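Side-chain contacts in hypothetical protein Atu0492 (Agrobacterium tumefaciens, PDB 2GMY), which is of unknown function but probably takes part in antioxidant defence as an AhpD-like member of the carboxymuconolactone decarboxylase family: residues E22-S27 with I120-V125; H36-R41 with T124-A129; L40-I45 with A94-A99; R86-W91 with A113-E118. All coordinates share one frame; numbering follows the deposited sequence.

Contact 1: E22-S27 with I120-V125; sequences ENYVQS and IVKITV
K122 NZ hydrogen-bonds to S28 O, just past the end of helix 12-26, and forms a longer, weak ion pair with E118 OE2, while the aliphatic stem of the same lysine meets Y24. This is helix-helix packing in the all-helical AhpD-like fold, joining the C-terminal end of helix 12-26 to helix 117-139. With chi1 at 167°, CG of Y24 stands anti to the backbone N, and the ring is sent across to the other helix. Its hydroxyl oxygen comes to 3.7 Å from K122 CG and 4.2 Å from K122 CE, touching carbon rather than the charged end. The lysine is extended beyond CG and crosses the tyrosine at about a right angle, so its stem passes the hydroxyl while its amino group continues to S28. L30, in the loop after helix 12-26, also touches the K122 side chain. A14 of the second subunit packs on Y24 and on V121, so this part of the contact also takes part in the interface between chains. Within helix 117-139, T124 OG1 bonds to I120 O at 2.8 Å and to W91 NE1, which links the helix to helix 83-96 as well. The two segments bury 162 Å² between them, with Y24 and V125 contributing the larger shares. On the ring itself, V125 approaches obliquely and makes a looser apolar contact, Y24 CE2 sitting 4.4 Å from V125 CG1.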
loop_
_atom_site.group_PDB
_atom_site.type_symbol
_atom_site.label_atom_id
_atom_site.label_comp_id
_atom_site.label_asym_id
_atom_site.label_seq_id
_atom_site.Cartn_x
_atom_site.Cartn_y
_atom_site.Cartn_z
ATOM N N GLU A 22 -7.693 -22.790 20.458
ATOM C CA GLU A 22 -6.999 -22.013 21.485
ATOM C C GLU A 22 -6.410 -22.918 22.576
ATOM O O GLU A 22 -5.262 -22.754 22.990
ATOM C CB GLU A 22 -7.968 -21.000 22.092
ATOM C CG GLU A 22 -7.360 -20.074 23.143
ATOM C CD GLU A 22 -6.230 -19.213 22.590
ATOM O OE1 GLU A 22 -6.308 -18.796 21.420
ATOM O OE2 GLU A 22 -5.262 -18.974 23.339
ATOM N N ASN A 23 -7.201 -23.896 23.022
ATOM C CA ASN A 23 -6.735 -24.861 24.009
ATOM C C ASN A 23 -5.531 -25.663 23.504
ATOM O O ASN A 23 -4.600 -25.927 24.267
ATOM C CB ASN A 23 -7.904 -25.776 24.393
ATOM C CG ASN A 23 -7.569 -26.715 25.536
ATOM O OD1 ASN A 23 -6.799 -26.387 26.449
ATOM N ND2 ASN A 23 -8.149 -27.910 25.487
ATOM N N TYR A 24 -5.533 -26.042 22.223
ATOM C CA TYR A 24 -4.346 -26.683 21.673
ATOM C C TYR A 24 -3.125 -25.769 21.809
ATOM O O TYR A 24 -2.079 -26.197 22.295
ATOM C CB TYR A 24 -4.485 -27.131 20.217
ATOM C CG TYR A 24 -3.115 -27.470 19.707
ATOM C CD1 TYR A 24 -2.469 -28.624 20.140
ATOM C CD2 TYR A 24 -2.412 -26.581 18.882
ATOM C CE1 TYR A 24 -1.179 -28.917 19.742
ATOM C CE2 TYR A 24 -1.110 -26.867 18.471
ATOM C CZ TYR A 24 -0.506 -28.034 18.909
ATOM O OH TYR A 24 0.774 -28.334 18.511
ATOM N N VAL A 25 -3.261 -24.525 21.363
ATOM C CA VAL A 25 -2.124 -23.599 21.372
ATOM C C VAL A 25 -1.553 -23.496 22.780
ATOM O O VAL A 25 -0.344 -23.639 22.978
ATOM C CB VAL A 25 -2.503 -22.206 20.846
ATOM C CG1 VAL A 25 -1.315 -21.249 21.009
ATOM C CG2 VAL A 25 -2.920 -22.303 19.364
ATOM N N GLN A 26 -2.445 -23.296 23.753
ATOM C CA GLN A 26 -2.057 -23.138 25.151
ATOM C C GLN A 26 -1.276 -24.320 25.716
ATOM O O GLN A 26 -0.374 -24.134 26.528
ATOM C CB GLN A 26 -3.293 -22.872 26.017
ATOM C CG GLN A 26 -3.869 -21.483 25.817
ATOM C CD GLN A 26 -2.808 -20.399 25.920
ATOM O OE1 GLN A 26 -2.153 -20.240 26.956
ATOM N NE2 GLN A 26 -2.623 -19.657 24.838
ATOM N N SER A 27 -1.610 -25.532 25.293
ATOM C CA SER A 27 -0.944 -26.692 25.875
ATOM C C SER A 27 0.021 -27.339 24.893
ATOM O O SER A 27 0.439 -28.489 25.081
ATOM C CB SER A 27 -1.967 -27.705 26.379
ATOM O OG SER A 27 -2.894 -28.023 25.365
ATOM N N ILE A 120 8.281 -24.609 14.863
ATOM C CA ILE A 120 7.775 -23.698 13.819
ATOM C C ILE A 120 6.320 -23.994 13.467
ATOM O O ILE A 120 5.525 -23.068 13.266
ATOM C CB ILE A 120 8.688 -23.696 12.564
ATOM C CG1 ILE A 120 10.037 -23.058 12.917
ATOM C CG2 ILE A 120 8.015 -22.968 11.393
ATOM C CD1 ILE A 120 11.110 -23.165 11.826
ATOM N N VAL A 121 5.951 -25.276 13.403
ATOM C CA VAL A 121 4.558 -25.624 13.141
ATOM C C VAL A 121 3.666 -25.111 14.262
ATOM O O VAL A 121 2.615 -24.509 14.001
ATOM C CB VAL A 121 4.372 -27.140 12.903
ATOM C CG1 VAL A 121 2.896 -27.463 12.645
ATOM C CG2 VAL A 121 5.214 -27.575 11.720
ATOM N N LYS A 122 4.082 -25.335 15.513
ATOM C CA LYS A 122 3.327 -24.821 16.678
ATOM C C LYS A 122 3.176 -23.296 16.614
ATOM O O LYS A 122 2.092 -22.749 16.803
ATOM C CB LYS A 122 4.012 -25.225 17.987
ATOM C CG LYS A 122 4.060 -26.729 18.208
ATOM C CD LYS A 122 4.784 -27.054 19.501
ATOM C CE LYS A 122 4.743 -28.546 19.764
ATOM N NZ LYS A 122 5.524 -28.844 20.993
ATOM N N ILE A 123 4.282 -22.617 16.325
ATOM C CA ILE A 123 4.277 -21.159 16.172
ATOM C C ILE A 123 3.296 -20.698 15.098
ATOM O O ILE A 123 2.524 -19.747 15.311
ATOM C CB ILE A 123 5.694 -20.676 15.820
ATOM C CG1 ILE A 123 6.584 -20.729 17.059
ATOM C CG2 ILE A 123 5.696 -19.242 15.239
ATOM C CD1 ILE A 123 8.058 -20.758 16.705
ATOM N N THR A 124 3.330 -21.365 13.944
ATOM C CA THR A 124 2.544 -20.927 12.795
ATOM C C THR A 124 1.043 -21.183 13.014
ATOM O O THR A 124 0.210 -20.361 12.645
ATOM C CB THR A 124 3.093 -21.525 11.481
ATOM O OG1 THR A 124 4.503 -21.232 11.383
ATOM C CG2 THR A 124 2.384 -20.919 10.284
ATOM N N VAL A 125 0.703 -22.293 13.658
ATOM C CA VAL A 125 -0.690 -22.514 14.063
ATOM C C VAL A 125 -1.122 -21.446 15.082
ATOM O O VAL A 125 -2.238 -20.926 15.008
ATOM C CB VAL A 125 -0.863 -23.942 14.645
ATOM C CG1 VAL A 125 -2.238 -24.121 15.272
ATOM C CG2 VAL A 125 -0.629 -24.994 13.541
#

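Contact 2: H36-R41 with T124-A129; sequences HLIKLR and TVAIGA
I38 has CG1 anti to its own carbonyl carbon (chi1 -72°), and this rotation divides its two branches between neighbouring residues of helix 117-139: CG2 goes to I127, and an extended chi2 of 161° carries CD1 on to A126. I127 adopts nearly the same first torsion, -66°, which brings its CG1 beside the backbone N and within contact of the facing methyl. I38 CG2 stands 3.8 Å from I127 CG1, the two side chains crossing at about a right angle. The same methyl also rests on backbone, at 3.9 Å from both A126 C and I127 N, so it is seated on the peptide link between A126 and I127. The other branch ends with I38 CD1 at 4.0 Å from A126 CB. Contacts this close to the main chain imply that the helices themselves run near each other, and the separation of I38 CA from I127 CA, 6.2 Å, bears this out. All three residues are buried, and the contact centre is about 3 Å from the centre of the chain. Other side chains complete the surroundings: V25 of helix 12-26 packs on A126, while W91 and V95 of helix 83-96 pack on I127. The arrangement is a purely apolar helix-helix contact in the interior of a helical bundle, as expected for the core of an AhpD-like fold.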
loop_
_atom_site.group_PDB
_atom_site.type_symbol
_atom_site.label_atom_id
_atom_site.label_comp_id
_atom_site.label_asym_id
_atom_site.label_seq_id
_atom_site.Cartn_x
_atom_site.Cartn_y
_atom_site.Cartn_z
ATOM N N HIS A 36 2.690 -15.412 24.259
ATOM C CA HIS A 36 2.335 -14.013 24.531
ATOM C C HIS A 36 2.781 -13.076 23.412
ATOM O O HIS A 36 2.025 -12.214 22.964
ATOM C CB HIS A 36 2.978 -13.536 25.829
ATOM C CG HIS A 36 2.449 -14.220 27.044
ATOM N ND1 HIS A 36 1.108 -14.474 27.223
ATOM C CD2 HIS A 36 3.075 -14.678 28.154
ATOM C CE1 HIS A 36 0.929 -15.068 28.391
ATOM N NE2 HIS A 36 2.107 -15.206 28.973
ATOM N N LEU A 37 4.018 -13.249 22.979
ATOM C CA LEU A 37 4.599 -12.428 21.918
ATOM C C LEU A 37 3.807 -12.554 20.620
ATOM O O LEU A 37 3.501 -11.553 19.961
ATOM C CB LEU A 37 6.048 -12.872 21.706
ATOM C CG LEU A 37 6.853 -12.128 20.645
ATOM C CD1 LEU A 37 8.321 -12.226 20.998
ATOM C CD2 LEU A 37 6.565 -12.654 19.223
ATOM N N ILE A 38 3.517 -13.791 20.226
ATOM C CA ILE A 38 2.741 -14.040 19.007
ATOM C C ILE A 38 1.376 -13.349 19.087
ATOM O O ILE A 38 0.956 -12.663 18.138
ATOM C CB ILE A 38 2.552 -15.561 18.777
ATOM C CG1 ILE A 38 3.865 -16.203 18.347
ATOM C CG2 ILE A 38 1.427 -15.811 17.769
ATOM C CD1 ILE A 38 3.881 -17.733 18.557
ATOM N N LYS A 39 0.687 -13.529 20.214
ATOM C CA LYS A 39 -0.669 -12.992 20.354
ATOM C C LYS A 39 -0.681 -11.475 20.388
ATOM O O LYS A 39 -1.520 -10.838 19.742
ATOM C CB LYS A 39 -1.351 -13.543 21.602
ATOM C CG LYS A 39 -1.738 -15.010 21.469
ATOM C CD LYS A 39 -2.276 -15.517 22.798
ATOM C CE LYS A 39 -2.858 -16.891 22.641
ATOM N NZ LYS A 39 -3.769 -17.163 23.782
ATOM N N LEU A 40 0.255 -10.890 21.132
ATOM C CA LEU A 40 0.278 -9.434 21.281
ATOM C C LEU A 40 0.666 -8.781 19.962
ATOM O O LEU A 40 -0.010 -7.857 19.491
ATOM C CB LEU A 40 1.222 -9.013 22.415
ATOM C CG LEU A 40 1.359 -7.503 22.654
ATOM C CD1 LEU A 40 0.003 -6.831 22.895
ATOM C CD2 LEU A 40 2.289 -7.278 23.821
ATOM N N ARG A 41 1.728 -9.277 19.341
ATOM C CA ARG A 41 2.195 -8.647 18.095
ATOM C C ARG A 41 1.168 -8.730 16.964
ATOM O O ARG A 41 0.874 -7.710 16.318
ATOM C CB ARG A 41 3.548 -9.214 17.645
ATOM C CG ARG A 41 4.066 -8.605 16.341
ATOM C CD ARG A 41 4.279 -7.091 16.418
ATOM N NE ARG A 41 4.603 -6.607 15.073
ATOM C CZ ARG A 41 4.607 -5.328 14.720
ATOM N NH1 ARG A 41 4.333 -4.374 15.619
ATOM N NH2 ARG A 41 4.897 -5.005 13.461
ATOM N N THR A 124 3.330 -21.365 13.944
ATOM C CA THR A 124 2.544 -20.927 12.795
ATOM C C THR A 124 1.043 -21.183 13.014
ATOM O O THR A 124 0.210 -20.361 12.645
ATOM C CB THR A 124 3.093 -21.525 11.481
ATOM O OG1 THR A 124 4.503 -21.232 11.383
ATOM C CG2 THR A 124 2.384 -20.919 10.284
ATOM N N VAL A 125 0.703 -22.293 13.658
ATOM C CA VAL A 125 -0.690 -22.514 14.063
ATOM C C VAL A 125 -1.122 -21.446 15.082
ATOM O O VAL A 125 -2.238 -20.926 15.008
ATOM C CB VAL A 125 -0.863 -23.942 14.645
ATOM C CG1 VAL A 125 -2.238 -24.121 15.272
ATOM C CG2 VAL A 125 -0.629 -24.994 13.541
ATOM N N ALA A 126 -0.241 -21.110 16.025
ATOM C CA ALA A 126 -0.537 -20.058 17.002
ATOM C C ALA A 126 -0.802 -18.709 16.288
ATOM O O ALA A 126 -1.738 -17.986 16.636
ATOM C CB ALA A 126 0.603 -19.930 18.002
ATOM N N ILE A 127 0.001 -18.391 15.271
ATOM C CA ILE A 127 -0.217 -17.161 14.492
ATOM C C ILE A 127 -1.584 -17.233 13.805
ATOM O O ILE A 127 -2.330 -16.254 13.783
ATOM C CB ILE A 127 0.902 -16.940 13.451
ATOM C CG1 ILE A 127 2.249 -16.675 14.153
ATOM C CG2 ILE A 127 0.577 -15.741 12.524
ATOM C CD1 ILE A 127 3.490 -16.868 13.245
ATOM N N GLY A 128 -1.917 -18.397 13.250
ATOM C CA GLY A 128 -3.235 -18.580 12.625
ATOM C C GLY A 128 -4.361 -18.363 13.632
ATOM O O GLY A 128 -5.347 -17.658 13.331
ATOM N N ALA A 129 -4.216 -18.956 14.822
ATOM C CA ALA A 129 -5.236 -18.856 15.864
ATOM C C ALA A 129 -5.509 -17.405 16.282
ATOM O O ALA A 129 -6.664 -16.979 16.330
ATOM C CB ALA A 129 -4.869 -19.717 17.069
#

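Contact 3: L40-I45 with A94-A99; sequences LRASII and AVTKIA
I45, which meets T96 and K97 across the contact, also lays CG1 over one face of the R41 guanidinium, 3.6 Å above the plane and offset toward the rim. R41 NE forms a salt bridge with D93 OD1, and NH1 makes weak hydrogen bonds to M72 O and S73 O. In the AhpD-like helical fold this contact joins the C-terminal end of helix 32-45 to the end of helix 83-96, where K97 leaves helical geometry. I45 and T96 reach toward each other tip to tip, with I45 CG2 at 3.6 Å from T96 CG2. K97 crosses I45 at about a right angle; its chain bends at chi3 (-61°) and chi4, folding the amino end back until K97 NZ is 3.9 Å from I45 CD1. There it hydrogen-bonds to D93 O. K97 NZ and R41 NH2 are 5.0 Å apart, a like-charge proximity that the D93 carboxylate, paired with R41, probably eases. The backbone at this helix end also meets the assembly, because T96 O accepts a hydrogen bond from R135 NH2 of the second subunit. The T96 hydroxyl is buried but well supplied, bonding to V92 O and N131 ND2, and it also touches carbon: T96 OG1 lies 3.6 Å from A42 CB.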
loop_
_atom_site.group_PDB
_atom_site.type_symbol
_atom_site.label_atom_id
_atom_site.label_comp_id
_atom_site.label_asym_id
_atom_site.label_seq_id
_atom_site.Cartn_x
_atom_site.Cartn_y
_atom_site.Cartn_z
ATOM N N LEU A 40 0.255 -10.890 21.132
ATOM C CA LEU A 40 0.278 -9.434 21.281
ATOM C C LEU A 40 0.666 -8.781 19.962
ATOM O O LEU A 40 -0.010 -7.857 19.491
ATOM C CB LEU A 40 1.222 -9.013 22.415
ATOM C CG LEU A 40 1.359 -7.503 22.654
ATOM C CD1 LEU A 40 0.003 -6.831 22.895
ATOM C CD2 LEU A 40 2.289 -7.278 23.821
ATOM N N ARG A 41 1.728 -9.277 19.341
ATOM C CA ARG A 41 2.195 -8.647 18.095
ATOM C C ARG A 41 1.168 -8.730 16.964
ATOM O O ARG A 41 0.874 -7.710 16.318
ATOM C CB ARG A 41 3.548 -9.214 17.645
ATOM C CG ARG A 41 4.066 -8.605 16.341
ATOM C CD ARG A 41 4.279 -7.091 16.418
ATOM N NE ARG A 41 4.603 -6.607 15.073
ATOM C CZ ARG A 41 4.607 -5.328 14.720
ATOM N NH1 ARG A 41 4.333 -4.374 15.619
ATOM N NH2 ARG A 41 4.897 -5.005 13.461
ATOM N N ALA A 42 0.591 -9.917 16.745
ATOM C CA ALA A 42 -0.405 -10.074 15.680
ATOM C C ALA A 42 -1.613 -9.179 15.942
ATOM O O ALA A 42 -2.160 -8.564 15.019
ATOM C CB ALA A 42 -0.818 -11.540 15.526
ATOM N N SER A 43 -2.019 -9.102 17.212
ATOM C CA SER A 43 -3.158 -8.253 17.574
ATOM C C SER A 43 -2.904 -6.769 17.285
ATOM O O SER A 43 -3.803 -6.061 16.816
ATOM C CB SER A 43 -3.534 -8.464 19.043
ATOM O OG SER A 43 -3.939 -9.808 19.248
ATOM N N ILE A 44 -1.684 -6.306 17.548
ATOM C CA ILE A 44 -1.325 -4.929 17.221
ATOM C C ILE A 44 -1.425 -4.721 15.697
ATOM O O ILE A 44 -2.045 -3.752 15.223
ATOM C CB ILE A 44 0.064 -4.577 17.744
ATOM C CG1 ILE A 44 0.045 -4.517 19.276
ATOM C CG2 ILE A 44 0.525 -3.228 17.196
ATOM C CD1 ILE A 44 1.445 -4.564 19.913
ATOM N N ILE A 45 -0.834 -5.628 14.926
ATOM C CA ILE A 45 -0.852 -5.477 13.464
ATOM C C ILE A 45 -2.278 -5.388 12.959
ATOM O O ILE A 45 -2.614 -4.555 12.095
ATOM C CB ILE A 45 -0.143 -6.657 12.786
ATOM C CG1 ILE A 45 1.349 -6.628 13.124
ATOM C CG2 ILE A 45 -0.367 -6.626 11.277
ATOM C CD1 ILE A 45 2.097 -7.870 12.684
ATOM N N ALA A 94 5.434 -11.347 9.033
ATOM C CA ALA A 94 5.343 -11.824 7.641
ATOM C C ALA A 94 4.085 -12.656 7.407
ATOM O O ALA A 94 3.407 -12.529 6.374
ATOM C CB ALA A 94 6.600 -12.630 7.261
ATOM N N VAL A 95 3.761 -13.494 8.395
ATOM C CA VAL A 95 2.646 -14.435 8.277
ATOM C C VAL A 95 1.322 -13.735 8.561
ATOM O O VAL A 95 0.311 -14.017 7.931
ATOM C CB VAL A 95 2.860 -15.667 9.181
ATOM C CG1 VAL A 95 1.659 -16.605 9.148
ATOM C CG2 VAL A 95 4.094 -16.426 8.722
ATOM N N THR A 96 1.320 -12.804 9.512
ATOM C CA THR A 96 0.097 -12.028 9.753
ATOM C C THR A 96 -0.292 -11.236 8.493
ATOM O O THR A 96 -1.465 -11.103 8.171
ATOM C CB THR A 96 0.251 -11.127 10.989
ATOM O OG1 THR A 96 0.366 -11.965 12.147
ATOM C CG2 THR A 96 -0.943 -10.219 11.164
ATOM N N LYS A 97 0.718 -10.745 7.784
ATOM C CA LYS A 97 0.498 -10.002 6.546
ATOM C C LYS A 97 0.814 -10.863 5.324
ATOM O O LYS A 97 1.427 -10.392 4.358
ATOM C CB LYS A 97 1.331 -8.718 6.525
ATOM C CG LYS A 97 0.953 -7.732 7.628
ATOM C CD LYS A 97 1.823 -6.467 7.564
ATOM C CE LYS A 97 3.302 -6.787 7.756
ATOM N NZ LYS A 97 3.584 -7.223 9.151
ATOM N N ILE A 98 0.354 -12.109 5.361
ATOM C CA ILE A 98 0.685 -13.108 4.333
ATOM C C ILE A 98 0.356 -12.646 2.909
ATOM O O ILE A 98 1.114 -12.916 1.986
ATOM C CB ILE A 98 -0.022 -14.477 4.622
ATOM C CG1 ILE A 98 0.636 -15.635 3.851
ATOM C CG2 ILE A 98 -1.540 -14.391 4.384
ATOM C CD1 ILE A 98 1.946 -16.078 4.418
ATOM N N ALA A 99 -0.754 -11.926 2.744
ATOM C CA ALA A 99 -1.197 -11.544 1.406
ATOM C C ALA A 99 -0.231 -10.557 0.770
ATOM O O ALA A 99 -0.065 -10.567 -0.456
ATOM C CB ALA A 99 -2.593 -10.972 1.439
#

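Contact 4: R86-W91 with A113-E118; sequences RALLGW and AHFSDE
This is a buried, mainly apolar contact of the AhpD-like fold, in which A87 and L88 of helix 83-96 receive H114 and F115 from the stretch that leads from 105-114 into helix 117-139. The pairing runs in order, A87 with H114 and L88 with F115. The nearest CA atoms, those of A87 and H114, are 7.3 Å apart. Both ring-bearing residues hold CG anti to the carbonyl carbon (chi1 -66° in each), and the backbone of F115 is extended (phi/psi -137/144°). A87 CB reaches H114 CD2 at 3.5 Å, approaching the imidazole obliquely, with H114 CG at 4.2 Å from the same methyl. The phenyl contact is looser, L88 CB standing 4.2 Å from F115 CE2 and again meeting the ring obliquely. I120 and I123 of helix 117-139 pack on F115 as well, and the F34 ring meets it edge-to-face, so the phenyl is held among several helices. Directly after it the next helix starts in a capping box: S116 OG, of the N-cap residue, caps a backbone N just past E118, while E119 OE1 accepts from S116 N.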
loop_
_atom_site.group_PDB
_atom_site.type_symbol
_atom_site.label_atom_id
_atom_site.label_comp_id
_atom_site.label_asym_id
_atom_site.label_seq_id
_atom_site.Cartn_x
_atom_site.Cartn_y
_atom_site.Cartn_z
ATOM N N ARG A 86 13.392 -11.583 18.105
ATOM C CA ARG A 86 13.366 -10.887 16.815
ATOM C C ARG A 86 13.064 -11.808 15.647
ATOM O O ARG A 86 12.351 -11.426 14.714
ATOM C CB ARG A 86 14.665 -10.127 16.541
ATOM C CG ARG A 86 14.882 -9.000 17.507
ATOM C CD ARG A 86 16.167 -8.243 17.181
ATOM N NE ARG A 86 16.028 -7.431 15.969
ATOM C CZ ARG A 86 15.400 -6.255 15.918
ATOM N NH1 ARG A 86 14.856 -5.723 17.012
ATOM N NH2 ARG A 86 15.310 -5.610 14.759
ATOM N N ALA A 87 13.609 -13.021 15.697
ATOM C CA ALA A 87 13.370 -14.002 14.650
ATOM C C ALA A 87 11.886 -14.349 14.629
ATOM O O ALA A 87 11.252 -14.400 13.579
ATOM C CB ALA A 87 14.201 -15.233 14.912
ATOM N N LEU A 88 11.324 -14.567 15.809
ATOM C CA LEU A 88 9.910 -14.890 15.921
ATOM C C LEU A 88 9.037 -13.718 15.449
ATOM O O LEU A 88 8.122 -13.912 14.662
ATOM C CB LEU A 88 9.580 -15.267 17.370
ATOM C CG LEU A 88 8.135 -15.649 17.697
ATOM C CD1 LEU A 88 7.586 -16.709 16.741
ATOM C CD2 LEU A 88 8.036 -16.113 19.157
ATOM N N LEU A 89 9.351 -12.506 15.910
ATOM C CA LEU A 89 8.593 -11.300 15.516
ATOM C C LEU A 89 8.570 -11.110 13.994
ATOM O O LEU A 89 7.527 -10.789 13.412
ATOM C CB LEU A 89 9.170 -10.063 16.207
ATOM C CG LEU A 89 8.798 -9.948 17.685
ATOM C CD1 LEU A 89 9.792 -9.081 18.447
ATOM C CD2 LEU A 89 7.360 -9.431 17.855
ATOM N N GLY A 90 9.712 -11.327 13.343
ATOM C CA GLY A 90 9.773 -11.232 11.871
ATOM C C GLY A 90 8.780 -12.167 11.196
ATOM O O GLY A 90 8.137 -11.812 10.185
ATOM N N TRP A 91 8.630 -13.363 11.770
ATOM C CA TRP A 91 7.724 -14.364 11.216
ATOM C C TRP A 91 6.277 -14.026 11.546
ATOM O O TRP A 91 5.386 -14.155 10.688
ATOM C CB TRP A 91 8.083 -15.737 11.758
ATOM C CG TRP A 91 7.390 -16.888 11.102
ATOM C CD1 TRP A 91 6.552 -17.792 11.707
ATOM C CD2 TRP A 91 7.490 -17.302 9.728
ATOM N NE1 TRP A 91 6.133 -18.737 10.805
ATOM C CE2 TRP A 91 6.687 -18.463 9.583
ATOM C CE3 TRP A 91 8.176 -16.813 8.614
ATOM C CZ2 TRP A 91 6.549 -19.135 8.359
ATOM C CZ3 TRP A 91 8.044 -17.493 7.389
ATOM C CH2 TRP A 91 7.240 -18.642 7.284
ATOM N N ALA A 113 16.765 -20.524 12.175
ATOM C CA ALA A 113 17.988 -20.433 12.962
ATOM C C ALA A 113 17.734 -20.764 14.443
ATOM O O ALA A 113 18.569 -21.384 15.109
ATOM C CB ALA A 113 18.609 -19.063 12.800
ATOM N N HIS A 114 16.539 -20.429 14.929
ATOM C CA HIS A 114 16.241 -20.440 16.370
ATOM C C HIS A 114 15.218 -21.466 16.822
ATOM O O HIS A 114 15.014 -21.637 18.022
ATOM C CB HIS A 114 15.746 -19.061 16.793
ATOM C CG HIS A 114 16.789 -18.004 16.682
ATOM N ND1 HIS A 114 17.706 -17.766 17.680
ATOM C CD2 HIS A 114 17.083 -17.141 15.681
ATOM C CE1 HIS A 114 18.515 -16.793 17.302
ATOM N NE2 HIS A 114 18.160 -16.396 16.095
ATOM N N PHE A 115 14.536 -22.103 15.869
ATOM C CA PHE A 115 13.446 -23.015 16.201
ATOM C C PHE A 115 13.501 -24.276 15.360
ATOM O O PHE A 115 13.847 -24.233 14.178
ATOM C CB PHE A 115 12.083 -22.322 15.988
ATOM C CG PHE A 115 11.832 -21.172 16.931
ATOM C CD1 PHE A 115 11.395 -21.405 18.230
ATOM C CD2 PHE A 115 12.070 -19.858 16.522
ATOM C CE1 PHE A 115 11.165 -20.344 19.099
ATOM C CE2 PHE A 115 11.844 -18.787 17.390
ATOM C CZ PHE A 115 11.398 -19.029 18.671
ATOM N N SER A 116 13.133 -25.400 15.974
ATOM C CA SER A 116 12.970 -26.657 15.243
ATOM C C SER A 116 11.743 -26.624 14.328
ATOM O O SER A 116 10.859 -25.769 14.485
ATOM C CB SER A 116 12.805 -27.816 16.228
ATOM O OG SER A 116 11.527 -27.761 16.856
ATOM N N ASP A 117 11.662 -27.570 13.390
ATOM C CA ASP A 117 10.486 -27.648 12.523
ATOM C C ASP A 117 9.218 -27.854 13.353
ATOM O O ASP A 117 8.182 -27.267 13.052
ATOM C CB ASP A 117 10.608 -28.777 11.490
ATOM C CG ASP A 117 11.428 -28.386 10.267
ATOM O OD1 ASP A 117 11.959 -27.255 10.216
ATOM O OD2 ASP A 117 11.518 -29.226 9.337
ATOM N N GLU A 118 9.290 -28.688 14.396
ATOM C CA GLU A 118 8.111 -28.925 15.226
ATOM C C GLU A 118 7.645 -27.615 15.870
ATOM O O GLU A 118 6.464 -27.278 15.814
ATOM C CB GLU A 118 8.365 -30.001 16.289
ATOM C CG GLU A 118 7.117 -30.292 17.125
ATOM C CD GLU A 118 7.379 -31.185 18.332
ATOM O OE1 GLU A 118 8.555 -31.341 18.736
ATOM O OE2 GLU A 118 6.395 -31.716 18.887
#

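Overall arrangement
Following the chain from the N terminus, contact 1 starts first, on helix 12-26, and closes on helix 117-139 across 92 intervening residues. Contact 2 closes a slightly shorter loop, from helix 32-45 to the same late helix, sharing T124 and V125 with contact 1. Contact 3 starts from the same stretch as contact 2, sharing L40 and R41, lies within the span of contact 1 and joins helix 32-45 to the end of helix 83-96. Contact 4 spans only 21 residues, joining helix 83-96 to the segment leading into helix 117-139; it lies within the loops of contacts 1 and 2 but crosses contact 3, their segments alternating along the chain.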